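GH18 chiitnase (Pseudoalteromonas aurantia, PDB 6K7Z) probably hydrolyses internal beta-1,4 linkages of chitin as an endo-acting chitinase of glycoside hydrolase family 18. Local coordinates at residues A196-I201 and I241-K246. Numbering follows the deposited sequence.
Sequences ANPDQI and INEVIK
P198, in the first turn of helix 198-209, sets CB and CG of its ring against E243 of helix 237-251, and CB also against V244. Its CB lies 3.5 Å from E243 CB and equally close to the E243 carbonyl oxygen, while P198 CG approaches E243 OE1 at 3.6 Å. E243 can flank the ring because its CG stands anti to its own carbonyl carbon (chi1 -55°) and the chain then runs out extended, which carries the carboxylate past the proline. Deeper in, V244 spreads its two methyls between two partners: CG2 meets P198 CB at 4.0 Å, and CG1, anti to the backbone N (chi1 173°), reaches I201 CG2 at 4.2 Å. F223 of strand 219-224 touches both I201 and V244, joining the apolar layer to the barrel wall. On the exposed flank the join is made by water. D199 OD1 accepts from two waters; one also donates to E243 O, tying D199 to the backbone, the other to E243 OE1 (2.8 Å). The second probably eases the repulsion between D199 OD1 and E243 OE1, 4.7 Å apart. N197 is the N-cap of the proline's helix, its OD1 taking a weak bond from Q200 N; helix 237-251 widens into a pi-type turn at 241-245, where K246 N bonds to I241 O. Two neighbouring outer helices packed over a barrel strand in this way are characteristic of the TIM-barrel fold of family 18 chitinases.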
ATOM      1  N   ALA A 196      -5.665  11.419  12.983  1.00 13.32           N
ATOM      2  CA  ALA A 196      -6.654  11.407  14.068  1.00 16.78           C
ATOM      3  C   ALA A 196      -7.636  12.565  13.953  1.00 17.27           C
ATOM      4  O   ALA A 196      -8.194  13.030  14.957  1.00 19.42           O
ATOM      5  CB  ALA A 196      -5.977  11.409  15.440  1.00 20.21           C
ATOM      6  N   ASN A 197      -7.870  13.027  12.723  1.00 16.58           N
ATOM      7  CA  ASN A 197      -8.733  14.169  12.440  1.00 17.93           C
ATOM      8  C   ASN A 197      -9.796  13.705  11.454  1.00 17.00           C
ATOM      9  O   ASN A 197      -9.689  13.954  10.242  1.00 17.75           O
ATOM     10  CB  ASN A 197      -7.898  15.330  11.904  1.00 19.34           C
ATOM     11  CG  ASN A 197      -8.699  16.575  11.646  1.00 20.80           C
ATOM     12  OD1 ASN A 197      -9.928  16.559  11.625  1.00 23.32           O
ATOM     13  ND2 ASN A 197      -7.993  17.681  11.423  1.00 25.76           N
ATOM     14  N   PRO A 198     -10.849  13.039  11.939  1.00 17.30           N
ATOM     15  CA  PRO A 198     -11.806  12.400  11.016  1.00 17.55           C
ATOM     16  C   PRO A 198     -12.409  13.340   9.992  1.00 18.21           C
ATOM     17  O   PRO A 198     -12.561  12.958   8.825  1.00 18.78           O
ATOM     18  CB  PRO A 198     -12.892  11.853  11.959  1.00 19.14           C
ATOM     19  CG  PRO A 198     -12.258  11.767  13.291  1.00 20.02           C
ATOM     20  CD  PRO A 198     -11.224  12.847  13.355  1.00 20.76           C
ATOM     21  N   ASP A 199     -12.792  14.550  10.401  1.00 18.43           N
ATOM     22  CA  ASP A 199     -13.379  15.488   9.450  1.00 22.73           C
ATOM     23  C   ASP A 199     -12.431  15.751   8.287  1.00 16.52           C
ATOM     24  O   ASP A 199     -12.844  15.757   7.119  1.00 16.91           O
ATOM     25  CB  ASP A 199     -13.734  16.797  10.158  1.00 21.54           C
ATOM     26  CG  ASP A 199     -14.596  16.575  11.368  1.00 31.82           C
ATOM     27  OD1 ASP A 199     -15.246  15.510  11.428  1.00 29.20           O
ATOM     28  OD2 ASP A 199     -14.622  17.456  12.263  1.00 32.02           O
ATOM     29  N   GLN A 200     -11.154  15.954   8.587  1.00 18.20           N
ATOM     30  CA  GLN A 200     -10.189  16.186   7.519  1.00 19.48           C
ATOM     31  C   GLN A 200      -9.983  14.925   6.680  1.00 17.07           C
ATOM     32  O   GLN A 200      -9.808  15.003   5.458  1.00 16.26           O
ATOM     33  CB  GLN A 200      -8.871  16.676   8.118  1.00 19.29           C
ATOM     34  CG  GLN A 200      -7.798  16.974   7.095  1.00 19.64           C
ATOM     35  CD  GLN A 200      -8.156  18.156   6.220  1.00 28.11           C
ATOM     36  OE1 GLN A 200      -8.441  18.002   5.024  1.00 26.20           O
ATOM     37  NE2 GLN A 200      -8.155  19.346   6.812  1.00 23.55           N
ATOM     38  N   ILE A 201     -10.011  13.750   7.312  1.00 16.71           N
ATOM     39  CA  ILE A 201      -9.819  12.514   6.554  1.00 13.81           C
ATOM     40  C   ILE A 201     -10.969  12.311   5.575  1.00 14.86           C
ATOM     41  O   ILE A 201     -10.760  11.921   4.414  1.00 14.43           O
ATOM     42  CB  ILE A 201      -9.672  11.319   7.518  1.00 14.18           C
ATOM     43  CG1 ILE A 201      -8.369  11.428   8.311  1.00 12.98           C
ATOM     44  CG2 ILE A 201      -9.759   9.999   6.756  1.00 12.41           C
ATOM     45  CD1 ILE A 201      -8.351  10.557   9.569  1.00 12.74           C
ATOM     46  N   ILE A 241     -15.212   3.968  12.619  1.00 14.77           N
ATOM     47  CA  ILE A 241     -16.504   3.545  12.088  1.00 16.03           C
ATOM     48  C   ILE A 241     -17.452   4.730  11.982  1.00 14.54           C
ATOM     49  O   ILE A 241     -18.020   5.003  10.918  1.00 15.75           O
ATOM     50  CB  ILE A 241     -17.102   2.429  12.963  1.00 17.81           C
ATOM     51  CG1 ILE A 241     -16.315   1.130  12.779  1.00 15.57           C
ATOM     52  CG2 ILE A 241     -18.569   2.211  12.633  1.00 17.22           C
ATOM     53  CD1 ILE A 241     -16.783   0.036  13.723  1.00 17.87           C
ATOM     54  N   ASN A 242     -17.618   5.466  13.075  1.00 14.27           N
ATOM     55  CA  ASN A 242     -18.709   6.420  13.140  1.00 13.07           C
ATOM     56  C   ASN A 242     -18.331   7.828  12.687  1.00 16.87           C
ATOM     57  O   ASN A 242     -19.233   8.629  12.424  1.00 17.92           O
ATOM     58  CB  ASN A 242     -19.274   6.441  14.563  1.00 16.39           C
ATOM     59  CG  ASN A 242     -20.142   5.225  14.845  1.00 17.34           C
ATOM     60  OD1 ASN A 242     -21.207   5.063  14.235  1.00 18.93           O
ATOM     61  ND2 ASN A 242     -19.694   4.357  15.757  1.00 17.64           N
ATOM     62  N   GLU A 243     -17.039   8.152  12.567  1.00 14.25           N
ATOM     63  CA  GLU A 243     -16.626   9.473  12.116  1.00 12.46           C
ATOM     64  C   GLU A 243     -15.879   9.457  10.793  1.00 15.31           C
ATOM     65  O   GLU A 243     -15.636  10.535  10.234  1.00 14.05           O
ATOM     66  CB  GLU A 243     -15.756  10.174  13.175  1.00 16.38           C
ATOM     67  CG  GLU A 243     -16.432  10.274  14.552  1.00 15.13           C
ATOM     68  CD  GLU A 243     -15.854  11.362  15.455  1.00 19.78           C
ATOM     69  OE1 GLU A 243     -15.420  12.421  14.946  1.00 18.07           O
ATOM     70  OE2 GLU A 243     -15.870  11.178  16.692  1.00 17.82           O
ATOM     71  N   VAL A 244     -15.529   8.282  10.268  1.00 12.89           N
ATOM     72  CA  VAL A 244     -14.910   8.184   8.950  1.00 13.00           C
ATOM     73  C   VAL A 244     -15.772   7.340   8.021  1.00 14.32           C
ATOM     74  O   VAL A 244     -16.238   7.821   6.981  1.00 13.85           O
ATOM     75  CB  VAL A 244     -13.490   7.597   9.051  1.00 13.89           C
ATOM     76  CG1 VAL A 244     -12.919   7.338   7.664  1.00 14.61           C
ATOM     77  CG2 VAL A 244     -12.585   8.507   9.853  1.00 13.53           C
ATOM     78  N   ILE A 245     -15.956   6.063   8.378  1.00 14.18           N
ATOM     79  CA  ILE A 245     -16.608   5.105   7.490  1.00 12.45           C
ATOM     80  C   ILE A 245     -18.054   5.509   7.228  1.00 16.54           C
ATOM     81  O   ILE A 245     -18.489   5.637   6.079  1.00 16.22           O
ATOM     82  CB  ILE A 245     -16.514   3.682   8.069  1.00 12.15           C
ATOM     83  CG1 ILE A 245     -15.069   3.160   7.985  1.00 15.24           C
ATOM     84  CG2 ILE A 245     -17.463   2.747   7.331  1.00 17.59           C
ATOM     85  CD1 ILE A 245     -14.852   1.805   8.635  1.00 12.29           C
ATOM     86  N   LYS A 246     -18.833   5.700   8.287  1.00 19.61           N
ATOM     87  CA  LYS A 246     -20.230   6.058   8.063  1.00 20.79           C
ATOM     88  C   LYS A 246     -20.390   7.406   7.369  1.00 19.20           C
ATOM     89  O   LYS A 246     -21.195   7.483   6.428  1.00 19.72           O
ATOM     90  CB  LYS A 246     -21.010   5.978   9.379  1.00 20.83           C
ATOM     91  CG  LYS A 246     -21.242   4.523   9.774  1.00 23.76           C
ATOM     92  CD  LYS A 246     -22.194   4.351  10.946  1.00 25.31           C
ATOM     93  CE  LYS A 246     -22.335   2.879  11.315  1.00 24.82           C
ATOM     94  NZ  LYS A 246     -23.011   2.081  10.250  1.00 32.13           N
TER
HETATM   95  O   HOH W   1     -16.452  13.007  10.217  1.00 18.72           O
HETATM   96  O   HOH W   2     -16.555  14.529  13.507  1.00 32.53           O